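Local structure of protein SSD1 (Saccharomyces cerevisiae S288C, 7AM1) at residues A[429-432]-A[433-436]; A[504-507]-A[508-511]; A[647-650]-A[651-654]; A[660-663]-A[664-668]; A[676-680]-A[681-685]. The protein binds mRNA untranslated regions and acts as a translational repressor, being a non-enzymatic member of the RNase II family implicated in control of the G1 phase. All coordinates share one frame; numbering follows the deposited sequence.

Contact 1 (A[429-432]-A[433-436]); sequences LLPQ and SFND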
loop_
_atom_site.group_PDB
_atom_site.type_symbol
_atom_site.label_atom_id
_atom_site.label_comp_id
_atom_site.label_asym_id
_atom_site.label_seq_id
_atom_site.Cartn_x
_atom_site.Cartn_y
_atom_site.Cartn_z
ATOM N N LEU A 429 8.379 0.297 -16.749
ATOM C CA LEU A 429 9.403 1.297 -16.478
ATOM C C LEU A 429 10.102 1.701 -17.770
ATOM O O LEU A 429 10.293 2.892 -18.041
ATOM C CB LEU A 429 10.419 0.760 -15.469
ATOM C CG LEU A 429 11.616 1.664 -15.159
ATOM C CD1 LEU A 429 11.153 2.956 -14.507
ATOM C CD2 LEU A 429 12.626 0.944 -14.277
ATOM N N LEU A 430 10.461 0.720 -18.580
ATOM C CA LEU A 430 11.286 0.884 -19.765
ATOM C C LEU A 430 10.441 0.817 -21.025
ATOM O O LEU A 430 9.263 0.451 -20.988
ATOM C CB LEU A 430 12.361 -0.203 -19.794
ATOM C CG LEU A 430 13.292 -0.231 -18.580
ATOM C CD1 LEU A 430 14.105 -1.515 -18.551
ATOM C CD2 LEU A 430 14.203 0.985 -18.590
ATOM N N PRO A 431 11.015 1.173 -22.173
ATOM C CA PRO A 431 10.300 0.972 -23.438
ATOM C C PRO A 431 9.975 -0.497 -23.647
ATOM O O PRO A 431 10.709 -1.387 -23.209
ATOM C CB PRO A 431 11.286 1.486 -24.496
ATOM C CG PRO A 431 12.197 2.411 -23.758
ATOM C CD PRO A 431 12.318 1.831 -22.374
ATOM N N GLN A 432 8.857 -0.743 -24.336
ATOM C CA GLN A 432 8.447 -2.112 -24.623
ATOM C C GLN A 432 9.579 -2.902 -25.262
ATOM O O GLN A 432 9.753 -4.094 -24.982
ATOM C CB GLN A 432 7.227 -2.112 -25.545
ATOM C CG GLN A 432 5.932 -2.489 -24.858
ATOM C CD GLN A 432 5.956 -3.903 -24.319
ATOM O OE1 GLN A 432 6.731 -4.740 -24.780
ATOM N NE2 GLN A 432 5.110 -4.177 -23.334
ATOM N N SER A 433 10.373 -2.245 -26.113
ATOM C CA SER A 433 11.469 -2.926 -26.792
ATOM C C SER A 433 12.477 -3.498 -25.805
ATOM O O SER A 433 13.096 -4.531 -26.084
ATOM C CB SER A 433 12.160 -1.960 -27.755
ATOM O OG SER A 433 12.687 -0.841 -27.061
ATOM N N PHE A 434 12.660 -2.848 -24.654
ATOM C CA PHE A 434 13.572 -3.375 -23.644
ATOM C C PHE A 434 12.992 -4.617 -22.980
ATOM O O PHE A 434 13.688 -5.625 -22.808
ATOM C CB PHE A 434 13.877 -2.305 -22.596
ATOM C CG PHE A 434 14.918 -1.314 -23.026
ATOM C CD1 PHE A 434 14.684 -0.456 -24.088
ATOM C CD2 PHE A 434 16.125 -1.230 -22.357
ATOM C CE1 PHE A 434 15.639 0.459 -24.482
ATOM C CE2 PHE A 434 17.084 -0.317 -22.745
ATOM C CZ PHE A 434 16.842 0.529 -23.809
ATOM N N ASN A 435 11.718 -4.557 -22.586
ATOM C CA ASN A 435 11.057 -5.722 -22.009
ATOM C C ASN A 435 11.182 -6.930 -22.924
ATOM O O ASN A 435 11.613 -8.009 -22.500
ATOM C CB ASN A 435 9.583 -5.404 -21.751
ATOM C CG ASN A 435 9.382 -4.476 -20.574
ATOM O OD1 ASN A 435 10.298 -3.774 -20.157
ATOM N ND2 ASN A 435 8.171 -4.463 -20.037
ATOM N N ASP A 436 10.814 -6.761 -24.197
ATOM C CA ASP A 436 10.800 -7.879 -25.133
ATOM C C ASP A 436 12.195 -8.465 -25.331
ATOM O O ASP A 436 12.364 -9.690 -25.343
ATOM C CB ASP A 436 10.223 -7.422 -26.475
ATOM C CG ASP A 436 8.748 -7.068 -26.395
ATOM O OD1 ASP A 436 8.117 -7.304 -25.340
ATOM O OD2 ASP A 436 8.220 -6.536 -27.395
HETATM O O HOH W 1 10.074 -2.150 -17.816
#

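Contact 2 (A[504-507]-A[508-511]); sequences RSFY and ARRI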
loop_
_atom_site.group_PDB
_atom_site.type_symbol
_atom_site.label_atom_id
_atom_site.label_comp_id
_atom_site.label_asym_id
_atom_site.label_seq_id
_atom_site.Cartn_x
_atom_site.Cartn_y
_atom_site.Cartn_z
ATOM N N ARG A 504 14.014 -21.290 2.901
ATOM C CA ARG A 504 13.572 -21.408 4.288
ATOM C C ARG A 504 14.713 -21.130 5.258
ATOM O O ARG A 504 14.506 -20.505 6.307
ATOM C CB ARG A 504 12.998 -22.805 4.547
ATOM C CG ARG A 504 12.215 -22.928 5.856
ATOM C CD ARG A 504 12.201 -24.361 6.395
ATOM N NE ARG A 504 13.547 -24.791 6.769
ATOM C CZ ARG A 504 14.152 -24.480 7.916
ATOM N NH1 ARG A 504 13.529 -23.742 8.828
ATOM N NH2 ARG A 504 15.385 -24.911 8.152
ATOM N N SER A 505 15.925 -21.599 4.939
ATOM C CA SER A 505 17.058 -21.368 5.830
ATOM C C SER A 505 17.468 -19.898 5.840
ATOM O O SER A 505 17.864 -19.372 6.886
ATOM C CB SER A 505 18.244 -22.256 5.443
ATOM O OG SER A 505 18.950 -21.726 4.336
ATOM N N PHE A 506 17.406 -19.220 4.685
ATOM C CA PHE A 506 17.608 -17.774 4.673
ATOM C C PHE A 506 16.576 -17.090 5.559
ATOM O O PHE A 506 16.901 -16.213 6.368
ATOM C CB PHE A 506 17.489 -17.203 3.255
ATOM C CG PHE A 506 18.608 -17.581 2.328
ATOM C CD1 PHE A 506 19.728 -18.250 2.779
ATOM C CD2 PHE A 506 18.545 -17.214 0.993
ATOM C CE1 PHE A 506 20.750 -18.575 1.905
ATOM C CE2 PHE A 506 19.556 -17.535 0.120
ATOM C CZ PHE A 506 20.668 -18.212 0.576
ATOM N N TYR A 507 15.313 -17.485 5.398
ATOM C CA TYR A 507 14.214 -16.882 6.140
ATOM C C TYR A 507 14.381 -17.103 7.635
ATOM O O TYR A 507 14.256 -16.167 8.433
ATOM C CB TYR A 507 12.899 -17.483 5.642
ATOM C CG TYR A 507 11.666 -17.068 6.400
ATOM C CD1 TYR A 507 11.242 -15.748 6.402
ATOM C CD2 TYR A 507 10.898 -18.004 7.080
ATOM C CE1 TYR A 507 10.102 -15.365 7.079
ATOM C CE2 TYR A 507 9.750 -17.631 7.758
ATOM C CZ TYR A 507 9.357 -16.315 7.753
ATOM O OH TYR A 507 8.216 -15.952 8.428
ATOM N N ALA A 508 14.684 -18.343 8.028
ATOM C CA ALA A 508 14.819 -18.668 9.441
ATOM C C ALA A 508 15.912 -17.842 10.099
ATOM O O ALA A 508 15.780 -17.429 11.257
ATOM C CB ALA A 508 15.111 -20.159 9.605
ATOM N N ARG A 509 17.008 -17.599 9.383
ATOM C CA ARG A 509 18.066 -16.767 9.942
ATOM C C ARG A 509 17.629 -15.303 9.974
ATOM O O ARG A 509 17.925 -14.583 10.934
ATOM C CB ARG A 509 19.357 -16.970 9.150
ATOM C CG ARG A 509 20.614 -16.511 9.888
ATOM C CD ARG A 509 21.881 -16.773 9.073
ATOM N NE ARG A 509 21.733 -16.287 7.702
ATOM C CZ ARG A 509 21.769 -17.047 6.607
ATOM N NH1 ARG A 509 21.987 -18.357 6.679
ATOM N NH2 ARG A 509 21.606 -16.476 5.422
ATOM N N ARG A 510 16.925 -14.844 8.933
ATOM C CA ARG A 510 16.497 -13.448 8.887
ATOM C C ARG A 510 15.605 -13.103 10.076
ATOM O O ARG A 510 15.777 -12.055 10.708
ATOM C CB ARG A 510 15.762 -13.145 7.578
ATOM C CG ARG A 510 15.462 -11.651 7.391
ATOM C CD ARG A 510 14.742 -11.341 6.080
ATOM N NE ARG A 510 13.439 -12.001 5.972
ATOM C CZ ARG A 510 12.364 -11.686 6.693
ATOM N NH1 ARG A 510 11.229 -12.350 6.513
ATOM N NH2 ARG A 510 12.421 -10.715 7.598
ATOM N N ILE A 511 14.634 -13.969 10.388
ATOM C CA ILE A 511 13.727 -13.703 11.500
ATOM C C ILE A 511 14.191 -14.390 12.781
ATOM O O ILE A 511 13.474 -14.379 13.786
ATOM C CB ILE A 511 12.271 -14.118 11.179
ATOM C CG1 ILE A 511 12.140 -15.631 10.974
ATOM C CG2 ILE A 511 11.766 -13.361 9.963
ATOM C CD1 ILE A 511 10.709 -16.136 11.131
HETATM O O HOH W 2 21.340 -20.558 4.808
#

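Contact 3 (A[647-650]-A[651-654]); sequences YGHY and ALNL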
loop_
_atom_site.group_PDB
_atom_site.type_symbol
_atom_site.label_atom_id
_atom_site.label_comp_id
_atom_site.label_asym_id
_atom_site.label_seq_id
_atom_site.Cartn_x
_atom_site.Cartn_y
_atom_site.Cartn_z
ATOM N N TYR A 647 20.326 2.590 9.704
ATOM C CA TYR A 647 20.167 1.995 8.385
ATOM C C TYR A 647 19.179 0.834 8.374
ATOM O O TYR A 647 18.894 0.293 7.300
ATOM C CB TYR A 647 21.518 1.495 7.865
ATOM C CG TYR A 647 22.537 2.551 7.485
ATOM C CD1 TYR A 647 22.219 3.908 7.448
ATOM C CD2 TYR A 647 23.830 2.174 7.152
ATOM C CE1 TYR A 647 23.171 4.850 7.088
ATOM C CE2 TYR A 647 24.777 3.098 6.799
ATOM C CZ TYR A 647 24.453 4.431 6.764
ATOM O OH TYR A 647 25.430 5.330 6.402
ATOM N N GLY A 648 18.652 0.445 9.532
ATOM C CA GLY A 648 17.897 -0.786 9.619
ATOM C C GLY A 648 16.575 -0.732 8.876
ATOM O O GLY A 648 15.964 0.323 8.698
ATOM N N HIS A 649 16.156 -1.905 8.417
ATOM C CA HIS A 649 14.863 -2.128 7.776
ATOM C C HIS A 649 14.050 -2.946 8.778
ATOM O O HIS A 649 14.197 -4.172 8.857
ATOM C CB HIS A 649 15.043 -2.843 6.443
ATOM C CG HIS A 649 13.847 -2.774 5.542
ATOM N ND1 HIS A 649 12.604 -3.239 5.910
ATOM C CD2 HIS A 649 13.718 -2.324 4.271
ATOM C CE1 HIS A 649 11.755 -3.061 4.912
ATOM N NE2 HIS A 649 12.408 -2.510 3.903
ATOM N N TYR A 650 13.220 -2.255 9.565
ATOM C CA TYR A 650 12.537 -2.892 10.687
ATOM C C TYR A 650 11.660 -4.052 10.224
ATOM O O TYR A 650 11.731 -5.155 10.777
ATOM C CB TYR A 650 11.699 -1.855 11.442
ATOM C CG TYR A 650 10.925 -2.414 12.617
ATOM C CD1 TYR A 650 11.483 -2.457 13.890
ATOM C CD2 TYR A 650 9.633 -2.892 12.453
ATOM C CE1 TYR A 650 10.772 -2.966 14.966
ATOM C CE2 TYR A 650 8.916 -3.404 13.518
ATOM C CZ TYR A 650 9.487 -3.439 14.771
ATOM O OH TYR A 650 8.758 -3.952 15.820
ATOM N N ALA A 651 10.825 -3.820 9.210
ATOM C CA ALA A 651 9.858 -4.836 8.805
ATOM C C ALA A 651 10.541 -6.119 8.348
ATOM O O ALA A 651 9.953 -7.202 8.458
ATOM C CB ALA A 651 8.954 -4.297 7.696
ATOM N N LEU A 652 11.761 -6.017 7.814
ATOM C CA LEU A 652 12.538 -7.166 7.366
ATOM C C LEU A 652 13.557 -7.631 8.399
ATOM O O LEU A 652 14.285 -8.596 8.139
ATOM C CB LEU A 652 13.267 -6.837 6.060
ATOM C CG LEU A 652 12.400 -6.519 4.845
ATOM C CD1 LEU A 652 13.259 -6.116 3.653
ATOM C CD2 LEU A 652 11.522 -7.691 4.489
ATOM N N ASN A 653 13.644 -6.956 9.544
ATOM C CA ASN A 653 14.611 -7.291 10.589
ATOM C C ASN A 653 16.028 -7.350 10.028
ATOM O O ASN A 653 16.826 -8.220 10.386
ATOM C CB ASN A 653 14.253 -8.607 11.275
ATOM C CG ASN A 653 15.014 -8.807 12.566
ATOM O OD1 ASN A 653 15.201 -7.868 13.335
ATOM N ND2 ASN A 653 15.478 -10.027 12.801
ATOM N N LEU A 654 16.344 -6.418 9.128
ATOM C CA LEU A 654 17.658 -6.391 8.501
ATOM C C LEU A 654 18.438 -5.140 8.896
ATOM O O LEU A 654 17.862 -4.047 8.963
ATOM C CB LEU A 654 17.531 -6.459 6.975
ATOM C CG LEU A 654 17.158 -7.847 6.445
ATOM C CD1 LEU A 654 16.956 -7.815 4.941
ATOM C CD2 LEU A 654 18.216 -8.879 6.818
#

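Contact 4 (A[660-663]-A[664-668]); sequences FTAP and MRRYA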
loop_
_atom_site.group_PDB
_atom_site.type_symbol
_atom_site.label_atom_id
_atom_site.label_comp_id
_atom_site.label_asym_id
_atom_site.label_seq_id
_atom_site.Cartn_x
_atom_site.Cartn_y
_atom_site.Cartn_z
ATOM N N PHE A 660 18.057 -4.218 -5.598
ATOM C CA PHE A 660 18.932 -4.679 -6.667
ATOM C C PHE A 660 18.259 -5.677 -7.598
ATOM O O PHE A 660 18.680 -5.781 -8.757
ATOM C CB PHE A 660 20.198 -5.303 -6.045
ATOM C CG PHE A 660 20.983 -6.214 -6.957
ATOM C CD1 PHE A 660 22.027 -5.718 -7.726
ATOM C CD2 PHE A 660 20.726 -7.577 -6.991
ATOM C CE1 PHE A 660 22.771 -6.560 -8.544
ATOM C CE2 PHE A 660 21.466 -8.424 -7.807
ATOM C CZ PHE A 660 22.490 -7.914 -8.582
ATOM N N THR A 661 17.184 -6.347 -7.166
ATOM C CA THR A 661 16.664 -7.532 -7.836
ATOM C C THR A 661 15.565 -7.258 -8.861
ATOM O O THR A 661 15.035 -8.216 -9.434
ATOM C CB THR A 661 16.118 -8.533 -6.794
ATOM O OG1 THR A 661 15.302 -7.844 -5.833
ATOM C CG2 THR A 661 17.255 -9.268 -6.070
ATOM N N ALA A 662 15.200 -6.001 -9.122
ATOM C CA ALA A 662 14.084 -5.697 -10.023
ATOM C C ALA A 662 14.379 -4.456 -10.860
ATOM O O ALA A 662 13.613 -3.488 -10.860
ATOM C CB ALA A 662 12.787 -5.532 -9.229
ATOM N N PRO A 663 15.472 -4.474 -11.630
ATOM C CA PRO A 663 15.798 -3.309 -12.473
ATOM C C PRO A 663 14.837 -3.084 -13.630
ATOM O O PRO A 663 14.836 -1.984 -14.198
ATOM C CB PRO A 663 17.208 -3.637 -12.982
ATOM C CG PRO A 663 17.216 -5.142 -13.038
ATOM C CD PRO A 663 16.454 -5.562 -11.800
ATOM N N MET A 664 14.029 -4.073 -14.011
ATOM C CA MET A 664 13.073 -3.866 -15.091
ATOM C C MET A 664 11.851 -3.066 -14.657
ATOM O O MET A 664 11.090 -2.623 -15.523
ATOM C CB MET A 664 12.618 -5.207 -15.672
ATOM C CG MET A 664 13.740 -6.045 -16.267
ATOM S SD MET A 664 14.545 -5.250 -17.673
ATOM C CE MET A 664 13.396 -5.622 -18.992
ATOM N N ARG A 665 11.640 -2.871 -13.349
ATOM C CA ARG A 665 10.482 -2.129 -12.868
ATOM C C ARG A 665 10.800 -1.063 -11.829
ATOM O O ARG A 665 9.901 -0.284 -11.488
ATOM C CB ARG A 665 9.430 -3.087 -12.278
ATOM C CG ARG A 665 9.959 -4.099 -11.261
ATOM C CD ARG A 665 8.822 -4.957 -10.721
ATOM N NE ARG A 665 9.226 -5.839 -9.635
ATOM C CZ ARG A 665 9.260 -5.489 -8.350
ATOM N NH1 ARG A 665 8.936 -4.256 -7.975
ATOM N NH2 ARG A 665 9.636 -6.377 -7.437
ATOM N N ARG A 666 12.033 -0.989 -11.330
ATOM C CA ARG A 666 12.440 0.013 -10.352
ATOM C C ARG A 666 13.688 0.732 -10.847
ATOM O O ARG A 666 14.700 0.089 -11.152
ATOM C CB ARG A 666 12.724 -0.626 -8.990
ATOM C CG ARG A 666 11.591 -1.458 -8.434
ATOM C CD ARG A 666 11.871 -1.838 -6.978
ATOM N NE ARG A 666 13.100 -2.626 -6.845
ATOM C CZ ARG A 666 13.203 -3.781 -6.186
ATOM N NH1 ARG A 666 12.149 -4.309 -5.575
ATOM N NH2 ARG A 666 14.371 -4.411 -6.134
ATOM N N TYR A 667 13.627 2.063 -10.916
ATOM C CA TYR A 667 14.801 2.805 -11.356
ATOM C C TYR A 667 15.878 2.876 -10.279
ATOM O O TYR A 667 17.061 2.995 -10.608
ATOM C CB TYR A 667 14.438 4.229 -11.781
ATOM C CG TYR A 667 15.617 4.933 -12.405
ATOM C CD1 TYR A 667 15.918 4.758 -13.749
ATOM C CD2 TYR A 667 16.459 5.732 -11.642
ATOM C CE1 TYR A 667 17.010 5.379 -14.322
ATOM C CE2 TYR A 667 17.554 6.356 -12.206
ATOM C CZ TYR A 667 17.824 6.176 -13.544
ATOM O OH TYR A 667 18.913 6.799 -14.105
ATOM N N ALA A 668 15.502 2.824 -8.998
ATOM C CA ALA A 668 16.513 2.831 -7.946
ATOM C C ALA A 668 17.536 1.725 -8.173
ATOM O O ALA A 668 18.738 1.917 -7.950
ATOM C CB ALA A 668 15.853 2.673 -6.576
#

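Contact 5 (A[676-680]-A[681-685]); sequences LKAVI and HDTPY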
loop_
_atom_site.group_PDB
_atom_site.type_symbol
_atom_site.label_atom_id
_atom_site.label_comp_id
_atom_site.label_asym_id
_atom_site.label_seq_id
_atom_site.Cartn_x
_atom_site.Cartn_y
_atom_site.Cartn_z
ATOM N N LEU A 676 27.215 -0.955 -7.962
ATOM C CA LEU A 676 27.845 -2.257 -7.786
ATOM C C LEU A 676 28.938 -2.485 -8.824
ATOM O O LEU A 676 30.017 -2.993 -8.496
ATOM C CB LEU A 676 26.803 -3.371 -7.867
ATOM C CG LEU A 676 27.351 -4.797 -7.713
ATOM C CD1 LEU A 676 28.018 -4.974 -6.358
ATOM C CD2 LEU A 676 26.251 -5.822 -7.921
ATOM N N LYS A 677 28.683 -2.107 -10.077
ATOM C CA LYS A 677 29.689 -2.295 -11.114
ATOM C C LYS A 677 30.955 -1.504 -10.810
ATOM O O LYS A 677 32.067 -2.002 -11.023
ATOM C CB LYS A 677 29.122 -1.893 -12.471
ATOM C CG LYS A 677 28.008 -2.794 -12.955
ATOM C CD LYS A 677 27.712 -2.529 -14.411
ATOM C CE LYS A 677 26.417 -3.163 -14.831
ATOM N NZ LYS A 677 26.024 -2.705 -16.186
ATOM N N ALA A 678 30.809 -0.270 -10.316
ATOM C CA ALA A 678 31.975 0.497 -9.883
ATOM C C ALA A 678 32.764 -0.266 -8.826
ATOM O O ALA A 678 33.993 -0.372 -8.904
ATOM C CB ALA A 678 31.545 1.864 -9.350
ATOM N N VAL A 679 32.066 -0.815 -7.830
ATOM C CA VAL A 679 32.731 -1.614 -6.805
ATOM C C VAL A 679 33.392 -2.834 -7.433
ATOM O O VAL A 679 34.549 -3.157 -7.140
ATOM C CB VAL A 679 31.728 -2.011 -5.709
ATOM C CG1 VAL A 679 32.317 -3.071 -4.794
ATOM C CG2 VAL A 679 31.346 -0.790 -4.897
ATOM N N ILE A 680 32.666 -3.528 -8.313
ATOM C CA ILE A 680 33.208 -4.720 -8.959
ATOM C C ILE A 680 34.506 -4.386 -9.682
ATOM O O ILE A 680 35.546 -5.017 -9.458
ATOM C CB ILE A 680 32.173 -5.320 -9.929
ATOM C CG1 ILE A 680 31.067 -6.036 -9.154
ATOM C CG2 ILE A 680 32.851 -6.259 -10.929
ATOM C CD1 ILE A 680 29.859 -6.383 -10.004
ATOM N N HIS A 681 34.458 -3.394 -10.568
ATOM C CA HIS A 681 35.608 -3.008 -11.372
ATOM C C HIS A 681 36.533 -2.035 -10.657
ATOM O O HIS A 681 37.524 -1.595 -11.251
ATOM C CB HIS A 681 35.135 -2.394 -12.692
ATOM C CG HIS A 681 34.359 -3.340 -13.552
ATOM N ND1 HIS A 681 34.867 -4.552 -13.968
ATOM C CD2 HIS A 681 33.116 -3.253 -14.079
ATOM C CE1 HIS A 681 33.970 -5.172 -14.712
ATOM N NE2 HIS A 681 32.897 -4.404 -14.796
ATOM N N ASP A 682 36.240 -1.694 -9.404
ATOM C CA ASP A 682 37.092 -0.804 -8.619
ATOM C C ASP A 682 37.395 0.479 -9.388
ATOM O O ASP A 682 38.506 1.010 -9.343
ATOM C CB ASP A 682 38.381 -1.517 -8.211
ATOM C CG ASP A 682 39.073 -0.846 -7.046
ATOM O OD1 ASP A 682 39.620 0.261 -7.227
ATOM O OD2 ASP A 682 39.052 -1.425 -5.941
ATOM N N THR A 683 36.387 0.981 -10.115
ATOM C CA THR A 683 36.517 2.239 -10.830
ATOM C C THR A 683 36.033 3.389 -9.953
ATOM O O THR A 683 35.201 3.190 -9.060
ATOM C CB THR A 683 35.703 2.219 -12.117
ATOM O OG1 THR A 683 34.312 2.354 -11.807
ATOM C CG2 THR A 683 35.913 0.916 -12.857
ATOM N N PRO A 684 36.529 4.603 -10.180
ATOM C CA PRO A 684 36.110 5.726 -9.331
ATOM C C PRO A 684 34.634 6.034 -9.533
ATOM O O PRO A 684 34.158 6.159 -10.664
ATOM C CB PRO A 684 37.004 6.885 -9.787
ATOM C CG PRO A 684 37.475 6.518 -11.149
ATOM C CD PRO A 684 37.436 5.020 -11.267
ATOM N N TYR A 685 33.910 6.128 -8.423
ATOM C CA TYR A 685 32.498 6.494 -8.420
ATOM C C TYR A 685 32.406 7.939 -7.945
ATOM O O TYR A 685 32.656 8.225 -6.769
ATOM C CB TYR A 685 31.694 5.560 -7.525
ATOM C CG TYR A 685 30.217 5.801 -7.633
ATOM C CD1 TYR A 685 29.490 5.311 -8.708
ATOM C CD2 TYR A 685 29.552 6.552 -6.676
ATOM C CE1 TYR A 685 28.139 5.544 -8.814
ATOM C CE2 TYR A 685 28.204 6.790 -6.773
ATOM C CZ TYR A 685 27.504 6.290 -7.844
ATOM O OH TYR A 685 26.156 6.533 -7.931
#

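Contact 1 (A[429-432]-A[433-436])
Leu-430 (chi1 -59°) and Phe-434 (chi1 -80°) both turn CG anti to their own carbonyl carbon, and their side chains cross at about a right angle with Leu-430 CB 3.8 Å from Phe-434 CB. The same rotation lays the phenyl group alongside Pro-431, pointing the same way, with Phe-434 CD1 3.7 Å from Pro-431 CD. Pro-431 is the N-cap residue of the helix. Its carbonyl O receives Phe-434 N at 2.8 Å, the donor standing well above the carbonyl plane, and a weak second bond from Asn-435 N. The regular helical pattern follows, for Asp-436 N meets Gln-432 O at 3.0 Å in a nearly straight bond. A water links the preceding loop to this first turn, accepting from Leu-430 N at 3.0 Å and donating to Asn-435 OD1 at 2.9 Å. With an alanine replacing Phe-434, the Pro-431 ring would probably lose its flat neighbour, opening a gap toward Val-409. Ser-433 OG bonds to Phe-342 O. Leu-430 and Phe-434 pack on Ala-413 and Val-409 of helix 408-416, and Leu-430 also reaches His-670 of helix 668-681, placing the start of helix 432-438 against both.

Contact 2 (A[504-507]-A[508-511])
Ile-511 covers one face of the Tyr-507 ring, its CD1 lying 4.1 Å from the Tyr-507 ring centroid in an off-centre CH-pi contact and reaching 3.6 Å from Tyr-507 CZ. A different approach is made by Arg-510, whose NH1 comes to the ring edge, in plane, 3.3 Å from Tyr-507 CE1, with guanidinium and ring planes 52° apart. With its CG opposite the backbone N (chi1 174°), the tyrosine points outward from the helix, leaning slightly toward its C-terminal end, where both meet it. Phe-506 and Arg-509 lie alongside each other, Phe-506 CD1 3.7 Å from Arg-509 NH2. A water joins Ser-505 OG (2.7 Å), itself bonded to Ile-502 O, to Arg-509 NH1 (3.0 Å).

Further out, Arg-510 NH1 forms a salt bridge with Glu-551 and its NH2 a hydrogen bond with Leu-652 O, which hold the guanidinium at the tyrosine edge. Phe-506 meets Tyr-453 edge-to-face, while Leu-612 of helix 604-612 touches both Tyr-507 and Ile-511.

Backbone bonds from each residue of 508-511 to the carbonyl four positions earlier, ending with Ile-511 N to Tyr-507 O at 3.0 Å, mark the last turns of an alpha-helix; Ile-511 is where the chain leaves it, within the RNB domain.

Contact 3 (A[647-650]-A[651-654])
His-649 and Leu-654 exchange two backbone hydrogen bonds, as an antiparallel hydrogen-bonded pair should: His-649 N gives to Leu-654 O at 2.8 Å, almost straight, and Leu-654 N returns one to His-649 O at 3.1 Å. Between them the chain turns back, tied by Asn-653 N to Tyr-650 O at 2.9 Å, with the donor far above the carbonyl plane. Leu-652 N has two weak acceptors, His-649 O and, at 3.5 Å, His-649 ND1. The other ring nitrogen, NE2, is hydrogen-bonded to Asp-529, the firmer hold on the imidazole, while ND1 adds only the weak bond. Its chi1 of -164° sets CG opposite the backbone N and swings one ring face under Leu-652, whose CD1 stands 3.6 Å from the His-649 ring centroid and almost on the ring normal, a CH-pi contact over the face. Replacing His-649 by a leucine is likely to leave Asp-529 without its NE2 partner and Leu-652 without the flat ring it covers.

Other polar groups bond outside the turn. Ala-651 N is taken by Gln-577 OE1, and the Gln-577 backbone also bonds to Gly-648 and Tyr-650. Asn-653 ND2 reaches Arg-510 O. Close by, Gly-648 CA makes a C-H...O contact of 3.3 Å with Leu-654 O.

Asn-653, with positive phi (53°), and Leu-654 lie together across from His-649, forming a G1 beta bulge that here closes a tight turn by a single bridge in the long loop between strand 635-638 and helix 668-681.

Contact 4 (A[660-663]-A[664-668])
Ala-662 O gathers two backbone donors: Arg-666 N at 3.0 Å, which sits nearly on the line of the carbonyl bond, and Arg-665 N at 3.2 Å, which stands well above the carbonyl plane. This double acceptance curls the chain back over Ala-662 and brings the two arginines to its methyl group. The charged ends are paired beyond the turn. Arg-665 NH2 and Arg-666 NH1 both form salt bridges with Asp-530 OD2, and Arg-666 NH2 forms another with Asp-669 OD2, which also accepts from Ala-662 N.

Ala-662 CB sits in the corner made by the two guanidinium groups. It touches the flat face of Arg-666 over the centre, 3.5 Å from Arg-666 CZ, and the face of Arg-665 nearer its rim, 3.6 Å from Arg-665 NE; the two groups come to the methyl roughly at a right angle to each other. Their chains arrive differently, Arg-665 running extended from CG to NE while Arg-666 bends at chi3 (-60°), which turns its face onto the methyl. Thr-661 N lies at the edge of this guanidinium, 3.6 Å from Arg-666 NH2; the Thr-661 hydroxyl is bonded to Asn-557. Pro-663 closes another side of the turn, packing on His-673 of helix 668-681.

The whole is a buried turn of the RNB domain, in the loop leading into helix 668-681. Its two positive groups converge on Asp-530, which they share; together with Asp-669, paired with Arg-666, it probably balances their charges in this buried setting and helps fix the guanidinium planes, while the methyl fills the corner between them.

Contact 5 (A[676-680]-A[681-685])
Ile-680 CG2 stands over the middle of the His-681 ring, 4.0 Å from the His-681 ring centroid and close to the ring normal, a CH-pi contact between neighbours in sequence. The geometry comes from both side chains: the histidine has CG beside its backbone N (chi1 -63°), folding the imidazole back along the helix toward Lys-677 O, and the isoleucine carries CG2 opposite its own N, next to the carbonyl carbon from which His-681 continues. The ring is tethered further by a weak hydrogen bond from NE2 to Glu-469.

Beyond it the backbone closes in a Schellman motif. Asp-682 takes positive phi (51°), and Thr-683 N binds Ala-678 O at 3.0 Å, in the carbonyl plane on a lone pair. His-681 N meets Lys-677 O at 2.8 Å almost straight, and Asp-682 N makes a weak bond to Val-679 O. This reversal returns Thr-683 to the helix flank; its hydroxyl faces the methyl of Ala-678, with Thr-683 OG1 3.7 Å from Ala-678 CB. Tyr-685 follows, meeting the same methyl with CD1 4.1 Å from Ala-678 CB.

Tyr-685 OH bonds to Gln-675 on helix 668-681, and its side chain touches Leu-568 of helix 544-568, which Val-679 also meets. Lys-677 forms a salt bridge with Asp-398. Contacts of Leu-676 with Val-467 and of Lys-677 with Glu-469 place another flank of the helix end against strand 462-472.

In the fold
Contact 4 is fully buried and built on arginines paired with carboxylates, whereas contact 5 is a surface helix end. Contacts 1, 2 and 3 are partly buried. Helix 668-681 ties several together: contact 5 ends it, contact 4 leads into it, with Phe-660 CE1 3.6 Å from Leu-676 CD2, and contact 1 packs on the turn of contact 4, Leu-429 CD2 lying 3.6 Å from Arg-666 N, and on His-670 of the helix. Contacts 2 and 3 form a second group, linked through Arg-510 to the bulged turn and about 24 and 20 Å, centre to centre, from contact 4. Helix starts and ends differ too: contact 1 begins a helix, contacts 2 and 5 finish one.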